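Putative enoyl-CoA hydratase/isomerase (Acinetobacter baumannii, PDB 3FDU) probably catalyses hydration or double-bond isomerisation of enoyl-CoA thioesters, as crotonase-fold enzymes do. Local coordinates at residues I20-P23 with L29-E32; V50-L55 with A194-L199; S94-S99 with L118-L123; A147-V152 with I222-H227. The protein carries 4 engineered substitutions. All coordinates share one frame; numbering follows the deposited sequence.

Contact 1: residues I20-P23 with L29-E32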
loop_
_atom_site.group_PDB
_atom_site.type_symbol
_atom_site.label_atom_id
_atom_site.label_comp_id
_atom_site.label_asym_id
_atom_site.label_seq_id
_atom_site.Cartn_x
_atom_site.Cartn_y
_atom_site.Cartn_z
ATOM N N ILE A 20 15.233 -25.042 -5.750
ATOM C CA ILE A 20 16.288 -25.120 -4.743
ATOM C C ILE A 20 16.212 -26.492 -4.076
ATOM O O ILE A 20 15.144 -26.935 -3.597
ATOM C CB ILE A 20 16.178 -23.947 -3.718
ATOM C CG1 ILE A 20 16.153 -22.581 -4.497
ATOM C CG2 ILE A 20 17.323 -23.945 -2.792
ATOM C CD1 ILE A 20 15.869 -21.332 -3.601
ATOM N N ASN A 21 17.364 -27.152 -4.015
ATOM C CA ASN A 21 17.396 -28.535 -3.562
ATOM C C ASN A 21 18.580 -28.753 -2.612
ATOM O O ASN A 21 19.612 -29.331 -2.997
ATOM C CB ASN A 21 17.541 -29.433 -4.799
ATOM C CG ASN A 21 17.290 -30.893 -4.498
ATOM O OD1 ASN A 21 16.826 -31.266 -3.418
ATOM N ND2 ASN A 21 17.621 -31.732 -5.461
ATOM N N ARG A 22 18.435 -28.280 -1.384
ATOM C CA ARG A 22 19.447 -28.515 -0.376
ATOM C C ARG A 22 18.759 -28.916 0.909
ATOM O O ARG A 22 18.800 -28.173 1.881
ATOM C CB ARG A 22 20.301 -27.232 -0.166
ATOM C CG ARG A 22 21.607 -27.499 0.569
ATOM C CD ARG A 22 22.193 -26.202 1.026
ATOM N NE ARG A 22 23.355 -26.404 1.870
ATOM C CZ ARG A 22 23.798 -25.526 2.750
ATOM N NH1 ARG A 22 23.158 -24.364 2.946
ATOM N NH2 ARG A 22 24.865 -25.837 3.474
ATOM N N PRO A 23 18.096 -30.081 0.910
ATOM C CA PRO A 23 17.271 -30.513 2.061
ATOM C C PRO A 23 18.058 -30.690 3.338
ATOM O O PRO A 23 17.533 -30.429 4.411
ATOM C CB PRO A 23 16.691 -31.885 1.600
ATOM C CG PRO A 23 17.661 -32.361 0.506
ATOM C CD PRO A 23 18.048 -31.064 -0.205
ATOM N N LEU A 29 20.736 -20.741 2.078
ATOM C CA LEU A 29 21.547 -20.342 0.912
ATOM C C LEU A 29 22.938 -19.866 1.320
ATOM O O LEU A 29 23.067 -19.105 2.237
ATOM C CB LEU A 29 20.855 -19.235 0.110
ATOM C CG LEU A 29 19.438 -19.649 -0.308
ATOM C CD1 LEU A 29 18.665 -18.485 -0.926
ATOM C CD2 LEU A 29 19.470 -20.856 -1.302
ATOM N N TYR A 30 23.964 -20.347 0.618
ATOM C CA TYR A 30 25.340 -19.887 0.816
ATOM C C TYR A 30 25.776 -19.001 -0.357
ATOM O O TYR A 30 25.151 -19.021 -1.417
ATOM C CB TYR A 30 26.287 -21.095 1.026
ATOM C CG TYR A 30 26.196 -22.206 -0.040
ATOM C CD1 TYR A 30 27.063 -22.229 -1.118
ATOM C CD2 TYR A 30 25.264 -23.217 0.060
ATOM C CE1 TYR A 30 26.994 -23.233 -2.079
ATOM C CE2 TYR A 30 25.177 -24.240 -0.908
ATOM C CZ TYR A 30 26.064 -24.237 -1.956
ATOM O OH TYR A 30 26.006 -25.226 -2.906
ATOM N N GLY A 31 26.870 -18.264 -0.173
ATOM C CA GLY A 31 27.405 -17.303 -1.155
ATOM C C GLY A 31 27.246 -17.690 -2.613
ATOM O O GLY A 31 26.567 -16.990 -3.417
ATOM N N GLU A 32 27.877 -18.794 -2.978
ATOM C CA GLU A 32 27.903 -19.206 -4.377
ATOM C C GLU A 32 26.539 -19.684 -4.937
ATOM O O GLU A 32 26.256 -19.541 -6.112
ATOM C CB GLU A 32 29.002 -20.254 -4.593
ATOM C CG GLU A 32 30.412 -19.603 -4.853
ATOM C CD GLU A 32 31.281 -20.408 -5.821
ATOM O OE1 GLU A 32 31.755 -21.499 -5.428
ATOM O OE2 GLU A 32 31.482 -19.958 -6.983
#
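NH1 of Arg-22 is held by two bonds, a salt bridge to Asp-67 OD1 and a hydrogen bond to the carbonyl O of Ala-28; across the contact it packs 3.8 Å from CD2 of Tyr-30. The Tyr-30 ring does not stack on the guanidinium. Its plane stands 77° from that of the guanidinium, and CD2 hangs 3.7 Å above one guanidinium face, displaced toward the rim, so the edge of the ring meets the flat of the cation and the arginine lies at the ring's edge, not over its face. Further back along the arginine, CE2 of Tyr-30 lies 4.0 Å from Arg-22 NE. The arginine reaches this far because its chain is extended from CG to NE, with CG anti to the backbone N (chi1 -164°). At the other end of the ring, the Tyr-30 hydroxyl is hydrogen-bonded to His-6 ND1. Beside the arginine, Ile-20 CG2 meets Leu-29 CD2 at 4.0 Å, the two side chains crossing at about a right angle. The contact thus closes the loop between strand 15-20 and helix 31-46, a loop that begins with the Asn-Arg-Pro sequence familiar from crotonase relatives and ends at Tyr-30, the N-cap residue of the helix. The bonds to Asp-67 and Ala-28 fix the rotation of the guanidinium, which leaves Tyr-30 as a packing partner.

Contact 2: residues V50-L55 with A194-L199. Engineered in segment 50-55: Val-53 (natural residue Ile).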
loop_
_atom_site.group_PDB
_atom_site.type_symbol
_atom_site.label_atom_id
_atom_site.label_comp_id
_atom_site.label_asym_id
_atom_site.label_seq_id
_atom_site.Cartn_x
_atom_site.Cartn_y
_atom_site.Cartn_z
ATOM N N VAL A 50 12.558 -19.645 -23.216
ATOM C CA VAL A 50 11.922 -19.454 -21.883
ATOM C C VAL A 50 10.929 -18.267 -21.969
ATOM O O VAL A 50 11.329 -17.140 -22.353
ATOM C CB VAL A 50 12.980 -19.094 -20.832
ATOM C CG1 VAL A 50 12.329 -18.724 -19.499
ATOM C CG2 VAL A 50 13.996 -20.206 -20.653
ATOM N N ARG A 51 9.675 -18.486 -21.561
ATOM C CA ARG A 51 8.695 -17.398 -21.500
ATOM C C ARG A 51 8.313 -17.000 -20.055
ATOM O O ARG A 51 8.011 -15.822 -19.789
ATOM C CB ARG A 51 7.428 -17.815 -22.282
ATOM C CG ARG A 51 7.712 -17.871 -23.825
ATOM C CD ARG A 51 6.644 -18.701 -24.544
ATOM N NE ARG A 51 5.419 -17.930 -24.492
ATOM C CZ ARG A 51 4.976 -17.155 -25.469
ATOM N NH1 ARG A 51 5.608 -17.116 -26.651
ATOM N NH2 ARG A 51 3.866 -16.466 -25.273
ATOM N N VAL A 52 8.295 -18.000 -19.149
ATOM C CA VAL A 52 7.963 -17.786 -17.696
ATOM C C VAL A 52 8.939 -18.522 -16.782
ATOM O O VAL A 52 9.369 -19.644 -17.073
ATOM C CB VAL A 52 6.559 -18.236 -17.386
ATOM C CG1 VAL A 52 6.192 -18.049 -15.859
ATOM C CG2 VAL A 52 5.510 -17.522 -18.341
ATOM N N VAL A 53 9.335 -17.875 -15.686
ATOM C CA VAL A 53 10.160 -18.543 -14.703
ATOM C C VAL A 53 9.374 -18.859 -13.413
ATOM O O VAL A 53 8.630 -17.997 -12.858
ATOM C CB VAL A 53 11.442 -17.709 -14.353
ATOM C CG1 VAL A 53 12.330 -18.486 -13.323
ATOM C CG2 VAL A 53 12.249 -17.398 -15.640
ATOM N N VAL A 54 9.551 -20.074 -12.914
ATOM C CA VAL A 54 8.982 -20.440 -11.613
ATOM C C VAL A 54 10.175 -20.778 -10.764
ATOM O O VAL A 54 11.006 -21.600 -11.170
ATOM C CB VAL A 54 8.085 -21.693 -11.681
ATOM C CG1 VAL A 54 7.669 -22.159 -10.258
ATOM C CG2 VAL A 54 6.791 -21.427 -12.532
ATOM N N LEU A 55 10.246 -20.171 -9.586
ATOM C CA LEU A 55 11.283 -20.447 -8.582
ATOM C C LEU A 55 10.598 -20.975 -7.325
ATOM O O LEU A 55 9.651 -20.358 -6.842
ATOM C CB LEU A 55 12.007 -19.134 -8.228
ATOM C CG LEU A 55 13.043 -19.158 -7.093
ATOM C CD1 LEU A 55 14.216 -19.981 -7.498
ATOM C CD2 LEU A 55 13.497 -17.712 -6.814
ATOM N N ALA A 194 0.373 -24.318 -13.368
ATOM C CA ALA A 194 -0.804 -24.012 -14.238
ATOM C C ALA A 194 -0.874 -22.539 -14.613
ATOM O O ALA A 194 -1.293 -22.163 -15.730
ATOM C CB ALA A 194 -2.136 -24.446 -13.580
ATOM N N THR A 195 -0.512 -21.685 -13.653
ATOM C CA THR A 195 -0.428 -20.263 -13.909
ATOM C C THR A 195 0.670 -19.971 -14.927
ATOM O O THR A 195 0.457 -19.181 -15.838
ATOM C CB THR A 195 -0.248 -19.480 -12.571
ATOM O OG1 THR A 195 -1.302 -19.851 -11.698
ATOM C CG2 THR A 195 -0.397 -17.982 -12.739
ATOM N N ALA A 196 1.856 -20.554 -14.762
ATOM C CA ALA A 196 2.942 -20.346 -15.725
ATOM C C ALA A 196 2.508 -20.776 -17.173
ATOM O O ALA A 196 2.852 -20.099 -18.127
ATOM C CB ALA A 196 4.171 -21.118 -15.324
ATOM N N GLN A 197 1.787 -21.891 -17.290
ATOM C CA GLN A 197 1.324 -22.373 -18.599
ATOM C C GLN A 197 0.306 -21.396 -19.178
ATOM O O GLN A 197 0.332 -21.112 -20.386
ATOM C CB GLN A 197 0.655 -23.744 -18.466
ATOM C CG GLN A 197 1.611 -24.933 -18.443
ATOM C CD GLN A 197 0.949 -26.236 -17.914
ATOM O OE1 GLN A 197 1.633 -27.233 -17.641
ATOM N NE2 GLN A 197 -0.374 -26.224 -17.771
ATOM N N HIS A 198 -0.614 -20.906 -18.347
ATOM C CA HIS A 198 -1.555 -19.888 -18.810
ATOM C C HIS A 198 -0.812 -18.660 -19.340
ATOM O O HIS A 198 -1.128 -18.153 -20.409
ATOM C CB HIS A 198 -2.549 -19.500 -17.702
ATOM C CG HIS A 198 -3.450 -18.338 -18.058
ATOM N ND1 HIS A 198 -4.259 -18.329 -19.175
ATOM C CD2 HIS A 198 -3.726 -17.187 -17.392
ATOM C CE1 HIS A 198 -4.962 -17.210 -19.206
ATOM N NE2 HIS A 198 -4.659 -16.504 -18.129
ATOM N N LEU A 199 0.187 -18.178 -18.608
ATOM C CA LEU A 199 0.952 -17.039 -19.087
ATOM C C LEU A 199 1.712 -17.347 -20.396
ATOM O O LEU A 199 1.820 -16.452 -21.243
ATOM C CB LEU A 199 1.919 -16.497 -18.012
ATOM C CG LEU A 199 1.221 -15.944 -16.758
ATOM C CD1 LEU A 199 2.253 -15.286 -15.758
ATOM C CD2 LEU A 199 0.167 -14.946 -17.180
#
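Helix 188-200 lies over one face of the main sheet of the crotonase fold, and here it meets strand 52-57 through Val-52 and Val-54 on one side and Ala-196 and Leu-199 on the other. The axes of strand 52-55 and helix 194-199 pass 8.7 Å apart and run nearly antiparallel, at 169°. Val-52 takes the largest share of the strand's side: CG1 rests 3.7 Å from Ala-196 CB, while CG2 lies 3.7 Å from Leu-199 CB and equally close to the carbonyl O of Ala-196. Its CG1 is anti to the backbone N (chi1 179°), a rotation that puts CG1 on Ala-196 CB and CG2 between Ala-196 O and Leu-199 CB. Two positions along the strand, Val-54 CG2 reaches the same Ala-196 CB at 3.8 Å, so this small methyl sits against both valines. The short alanine fits the close backbone approach, with the CA atoms of Val-52 and Ala-196 6.0 Å apart. In the crotonase fold, a spiral of beta-beta-alpha units, the helix packed on this sheet also spans the neighbouring strands, Ala-196 touching Val-15 of strand 15-20 and Thr-195 touching Ile-103 of strand 102-106. The engineered Val-53 (Ile in the natural sequence) points away from this helix and packs on Leu-41 and Ala-44 of helix 31-46, on the other face of the sheet. The helix also borders a subunit interface: Leu-199 packs on Phe-165 of the second subunit, and His-198 NE2 is hydrogen-bonded to Thr-166 O of that chain.

Contact 3: residues S94-S99 with L118-L123. With SO4 (sulfate ion), chain G.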
loop_
_atom_site.group_PDB
_atom_site.type_symbol
_atom_site.label_atom_id
_atom_site.label_comp_id
_atom_site.label_asym_id
_atom_site.label_seq_id
_atom_site.Cartn_x
_atom_site.Cartn_y
_atom_site.Cartn_z
ATOM N N SER A 94 19.111 -9.384 -9.779
ATOM C CA SER A 94 18.799 -10.216 -10.920
ATOM C C SER A 94 17.294 -10.524 -11.017
ATOM O O SER A 94 16.735 -10.576 -12.087
ATOM C CB SER A 94 19.518 -11.556 -10.868
ATOM O OG SER A 94 20.904 -11.363 -11.187
ATOM N N ALA A 95 16.706 -10.835 -9.891
ATOM C CA ALA A 95 15.301 -11.089 -9.824
ATOM C C ALA A 95 14.507 -9.824 -10.169
ATOM O O ALA A 95 13.621 -9.882 -11.006
ATOM C CB ALA A 95 14.922 -11.657 -8.430
ATOM N N ALA A 96 14.852 -8.686 -9.555
ATOM C CA ALA A 96 14.152 -7.438 -9.860
ATOM C C ALA A 96 14.175 -7.096 -11.357
ATOM O O ALA A 96 13.180 -6.576 -11.882
ATOM C CB ALA A 96 14.721 -6.247 -9.033
ATOM N N ARG A 97 15.292 -7.383 -12.036
ATOM C CA ARG A 97 15.448 -7.009 -13.460
ATOM C C ARG A 97 14.886 -8.036 -14.477
ATOM O O ARG A 97 14.771 -7.711 -15.657
ATOM C CB ARG A 97 16.927 -6.748 -13.810
ATOM C CG ARG A 97 17.512 -5.482 -13.221
ATOM C CD ARG A 97 19.032 -5.502 -13.327
ATOM N NE ARG A 97 19.565 -4.148 -13.173
ATOM C CZ ARG A 97 20.683 -3.835 -12.529
ATOM N NH1 ARG A 97 21.068 -2.559 -12.476
ATOM N NH2 ARG A 97 21.408 -4.776 -11.930
ATOM N N LEU A 98 14.586 -9.269 -14.058
ATOM C CA LEU A 98 13.978 -10.263 -14.978
ATOM C C LEU A 98 12.780 -9.641 -15.739
ATOM O O LEU A 98 11.848 -9.110 -15.147
ATOM C CB LEU A 98 13.560 -11.512 -14.205
ATOM C CG LEU A 98 12.964 -12.657 -15.028
ATOM C CD1 LEU A 98 13.999 -13.224 -15.992
ATOM C CD2 LEU A 98 12.441 -13.749 -14.098
ATOM N N SER A 99 12.836 -9.651 -17.061
ATOM C CA SER A 99 11.821 -8.917 -17.833
ATOM C C SER A 99 10.583 -9.790 -17.993
ATOM O O SER A 99 9.483 -9.321 -18.340
ATOM C CB SER A 99 12.429 -8.542 -19.238
ATOM O OG SER A 99 12.269 -9.670 -20.107
ATOM N N LEU A 118 10.316 -12.429 -2.451
ATOM C CA LEU A 118 8.890 -12.380 -2.835
ATOM C C LEU A 118 8.521 -11.002 -3.350
ATOM O O LEU A 118 7.619 -10.855 -4.194
ATOM C CB LEU A 118 7.992 -12.708 -1.628
ATOM C CG LEU A 118 8.295 -14.057 -0.972
ATOM C CD1 LEU A 118 7.288 -14.264 0.137
ATOM C CD2 LEU A 118 8.250 -15.176 -2.061
ATOM N N LEU A 119 9.201 -9.995 -2.836
ATOM C CA LEU A 119 8.967 -8.613 -3.270
ATOM C C LEU A 119 9.551 -8.319 -4.647
ATOM O O LEU A 119 9.264 -7.249 -5.226
ATOM C CB LEU A 119 9.549 -7.615 -2.281
ATOM C CG LEU A 119 8.914 -7.679 -0.888
ATOM C CD1 LEU A 119 9.876 -6.947 0.101
ATOM C CD2 LEU A 119 7.487 -7.102 -0.841
ATOM N N GLN A 120 10.375 -9.225 -5.167
ATOM C CA GLN A 120 10.754 -9.156 -6.575
ATOM C C GLN A 120 9.892 -10.003 -7.521
ATOM O O GLN A 120 10.043 -9.908 -8.738
ATOM C CB GLN A 120 12.247 -9.538 -6.776
ATOM C CG GLN A 120 13.217 -9.149 -5.654
ATOM C CD GLN A 120 13.119 -7.722 -5.222
ATOM O OE1 GLN A 120 12.937 -6.803 -6.034
ATOM N NE2 GLN A 120 13.219 -7.511 -3.924
ATOM N N ALA A 121 9.054 -10.902 -7.007
ATOM C CA ALA A 121 8.266 -11.764 -7.875
ATOM C C ALA A 121 6.980 -11.044 -8.280
ATOM O O ALA A 121 6.486 -10.221 -7.528
ATOM C CB ALA A 121 7.906 -13.113 -7.153
ATOM N N ASP A 122 6.410 -11.404 -9.440
ATOM C CA ASP A 122 5.104 -10.885 -9.836
ATOM C C ASP A 122 3.912 -11.530 -9.133
ATOM O O ASP A 122 2.928 -10.858 -8.834
ATOM C CB ASP A 122 4.980 -11.049 -11.343
ATOM C CG ASP A 122 6.142 -10.394 -12.064
ATOM O OD1 ASP A 122 6.352 -9.187 -11.817
ATOM O OD2 ASP A 122 6.872 -11.087 -12.809
ATOM N N LEU A 123 3.998 -12.849 -8.921
ATOM C CA LEU A 123 2.920 -13.657 -8.302
ATOM C C LEU A 123 3.567 -14.661 -7.347
ATOM O O LEU A 123 4.655 -15.183 -7.617
ATOM C CB LEU A 123 2.163 -14.454 -9.351
ATOM C CG LEU A 123 1.742 -13.614 -10.573
ATOM C CD1 LEU A 123 1.278 -14.546 -11.656
ATOM C CD2 LEU A 123 0.694 -12.688 -10.099
HETATM S S SO4 G . 24.396 -3.865 -10.871
HETATM O O1 SO4 G . 23.574 -2.644 -10.905
HETATM O O2 SO4 G . 25.805 -3.529 -10.999
HETATM O O3 SO4 G . 24.158 -4.635 -9.652
HETATM O O4 SO4 G . 23.960 -4.745 -11.960
HETATM O O HOH W 1 10.815 -9.371 -11.416
#
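Ala-95 and Ala-96, near the end of helix 87-97, pack against Gln-120 in the heart of the crotonase domain, where a loop leads from helix 113-116 into sheet strand 123-126. Ala-95 CB lies 3.8 Å from Gln-120 CB, and Ala-96 CB comes within 3.5 Å of Gln-120 OE1, a packing contact and not a hydrogen bond. With only methyl groups on the helix side, the CA atoms of Ala-96 and Gln-120 come to 5.0 Å. Gln-120 is bent at chi2 (-50°), which brings its amide back over the helix; NE2 is held by the carbonyls of Gly-145 and Thr-116. A water lies between the two backbones, 2.9 Å from Ala-95 O and 2.8 Å from Gln-120 O. Two residues on, Asp-122 forms a salt bridge to Lys-211, and its OD1 is hydrogen-bonded to Tyr-157 OH of the second subunit, tying the loop to the trimer interface. On the helix's outward side, the extended Arg-97 carries its guanidinium to a sulfate, probably from the crystallisation liquor and also bound by Lys-93; Arg-97 NH1 donates to sulfate O1 at 3.0 Å with an angle of 156°.

Contact 4: residues A147-V152 with I222-H227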
loop_
_atom_site.group_PDB
_atom_site.type_symbol
_atom_site.label_atom_id
_atom_site.label_comp_id
_atom_site.label_asym_id
_atom_site.label_seq_id
_atom_site.Cartn_x
_atom_site.Cartn_y
_atom_site.Cartn_z
ATOM N N ALA A 147 13.296 -3.908 0.868
ATOM C CA ALA A 147 12.115 -4.098 1.685
ATOM C C ALA A 147 11.756 -2.859 2.490
ATOM O O ALA A 147 10.568 -2.625 2.773
ATOM C CB ALA A 147 12.312 -5.316 2.641
ATOM N N SER A 148 12.758 -2.054 2.863
ATOM C CA SER A 148 12.433 -0.794 3.547
ATOM C C SER A 148 11.475 0.063 2.733
ATOM O O SER A 148 10.747 0.863 3.307
ATOM C CB SER A 148 13.681 0.036 3.911
ATOM O OG SER A 148 14.425 0.335 2.734
ATOM N N GLN A 149 11.451 -0.103 1.416
ATOM C CA GLN A 149 10.495 0.623 0.588
ATOM C C GLN A 149 9.422 -0.270 -0.035
ATOM O O GLN A 149 8.247 0.080 0.028
ATOM C CB GLN A 149 11.209 1.481 -0.516
ATOM C CG GLN A 149 11.991 2.649 0.086
ATOM C CD GLN A 149 12.663 3.527 -0.991
ATOM O OE1 GLN A 149 12.189 3.602 -2.109
ATOM N NE2 GLN A 149 13.770 4.166 -0.635
ATOM N N LEU A 150 9.822 -1.403 -0.616
ATOM C CA LEU A 150 8.870 -2.345 -1.239
ATOM C C LEU A 150 7.870 -2.989 -0.273
ATOM O O LEU A 150 6.687 -3.148 -0.627
ATOM C CB LEU A 150 9.594 -3.447 -2.019
ATOM C CG LEU A 150 10.530 -2.953 -3.136
ATOM C CD1 LEU A 150 11.218 -4.200 -3.725
ATOM C CD2 LEU A 150 9.750 -2.201 -4.182
ATOM N N LEU A 151 8.314 -3.356 0.930
ATOM C CA LEU A 151 7.347 -3.942 1.900
ATOM C C LEU A 151 6.398 -2.842 2.432
ATOM O O LEU A 151 5.224 -3.073 2.644
ATOM C CB LEU A 151 8.094 -4.604 3.107
ATOM C CG LEU A 151 7.167 -5.412 4.040
ATOM C CD1 LEU A 151 6.477 -6.580 3.294
ATOM C CD2 LEU A 151 7.946 -5.975 5.273
ATOM N N VAL A 152 6.902 -1.628 2.667
ATOM C CA VAL A 152 5.992 -0.538 3.075
ATOM C C VAL A 152 4.921 -0.311 1.985
ATOM O O VAL A 152 3.721 -0.112 2.259
ATOM C CB VAL A 152 6.778 0.823 3.305
ATOM C CG1 VAL A 152 5.798 2.023 3.393
ATOM C CG2 VAL A 152 7.602 0.745 4.538
ATOM N N ILE A 222 16.580 -0.490 -7.787
ATOM C CA ILE A 222 17.961 -0.903 -7.765
ATOM C C ILE A 222 18.767 -0.028 -6.808
ATOM O O ILE A 222 19.518 -0.545 -5.982
ATOM C CB ILE A 222 18.595 -0.868 -9.179
ATOM C CG1 ILE A 222 17.905 -1.836 -10.143
ATOM C CG2 ILE A 222 20.016 -1.258 -9.097
ATOM C CD1 ILE A 222 18.064 -3.299 -9.748
ATOM N N GLU A 223 18.600 1.294 -6.902
ATOM C CA GLU A 223 19.228 2.239 -5.966
ATOM C C GLU A 223 18.902 1.962 -4.495
ATOM O O GLU A 223 19.786 2.100 -3.622
ATOM C CB GLU A 223 18.878 3.706 -6.323
ATOM C CG GLU A 223 19.675 4.216 -7.562
ATOM C CD GLU A 223 19.050 5.462 -8.250
ATOM O OE1 GLU A 223 17.927 5.874 -7.880
ATOM O OE2 GLU A 223 19.697 6.020 -9.185
ATOM N N CYS A 224 17.649 1.605 -4.211
ATOM C CA CYS A 224 17.247 1.281 -2.833
ATOM C C CYS A 224 17.957 0.007 -2.358
ATOM O O CYS A 224 18.535 -0.018 -1.265
ATOM C CB CYS A 224 15.730 1.124 -2.732
ATOM S SG CYS A 224 15.151 0.677 -1.046
ATOM N N ILE A 225 17.945 -1.046 -3.178
ATOM C CA ILE A 225 18.698 -2.263 -2.841
ATOM C C ILE A 225 20.182 -1.974 -2.482
ATOM O O ILE A 225 20.703 -2.470 -1.484
ATOM C CB ILE A 225 18.564 -3.309 -3.972
ATOM C CG1 ILE A 225 17.094 -3.791 -3.982
ATOM C CG2 ILE A 225 19.571 -4.558 -3.778
ATOM C CD1 ILE A 225 16.685 -4.602 -5.254
ATOM N N ASP A 226 20.815 -1.119 -3.284
ATOM C CA ASP A 226 22.265 -0.805 -3.134
ATOM C C ASP A 226 22.527 0.009 -1.878
ATOM O O ASP A 226 23.498 -0.215 -1.185
ATOM C CB ASP A 226 22.813 -0.094 -4.379
ATOM C CG ASP A 226 23.046 -1.065 -5.579
ATOM O OD1 ASP A 226 23.175 -2.304 -5.432
ATOM O OD2 ASP A 226 23.134 -0.580 -6.713
ATOM N N HIS A 227 21.644 0.938 -1.566
ATOM C CA HIS A 227 21.893 1.803 -0.426
ATOM C C HIS A 227 21.583 1.003 0.864
ATOM O O HIS A 227 22.251 1.146 1.890
ATOM C CB HIS A 227 21.030 3.068 -0.505
ATOM C CG HIS A 227 20.990 3.826 0.778
ATOM N ND1 HIS A 227 22.141 4.272 1.409
ATOM C CD2 HIS A 227 19.956 4.154 1.594
ATOM C CE1 HIS A 227 21.815 4.878 2.536
ATOM N NE2 HIS A 227 20.496 4.821 2.674
#
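Cys-224 of helix 218-236 presses its sulfur against Gln-149 and Ser-148 of helix 147-155, a helix-to-helix contact joining the crotonase core to the C-terminal helical region that, in this family, takes part in trimer formation. The tight part is gathered round one atom. With SG anti to the backbone N (chi1 179°), the sulfur lies alongside the glutamine chain, which is extended beyond CG: it is 3.8 Å from Gln-149 CD and from NE2, 3.9 Å from CG and 4.1 Å from CB. These are van der Waals separations, and none of them is a hydrogen bond. The rest is looser. The backbones stay well apart, CA of Gln-149 being 7.6 Å from CA of Cys-224, and toward the third subunit the side chain of His-227, itself exposed, stays 6.6 Å from segment 147-152 at its nearest. There the third subunit's Leu-213 packs on both Ser-148 and His-227, and its His-216 on Gln-149. The serine hydroxyl has its polar partner in Glu-228 OE2, one turn further along helix 218-236; its contact with the sulfur is packing, Ser-148 OG lying 3.9 Å from Cys-224 SG.

Contacts 2, 3 and 4 follow one another as neighbours through the crotonase domain: centres of 2 and 3 and of 3 and 4 are each about 13 Å apart, against about 26 Å for 2 and 4. Thr-195 touches Leu-123 between the first pair, and Leu-119 touches Ala-147 between the second. Contact 1 lies where strand 15-20 passes into helix 31-46, about 23 Å from contact 2 by centres; that helix leads directly into strand 52-57 of contact 2, the neighbour of strand 15-20 in the main sheet. In sequence contact 1 closes first; contact 3 falls between the two halves of contact 2, while contacts 2 and 4 interleave, so distant parts of the chain are interlocked. Contacts 2 and 3 border the second subunit, contact 4 the third.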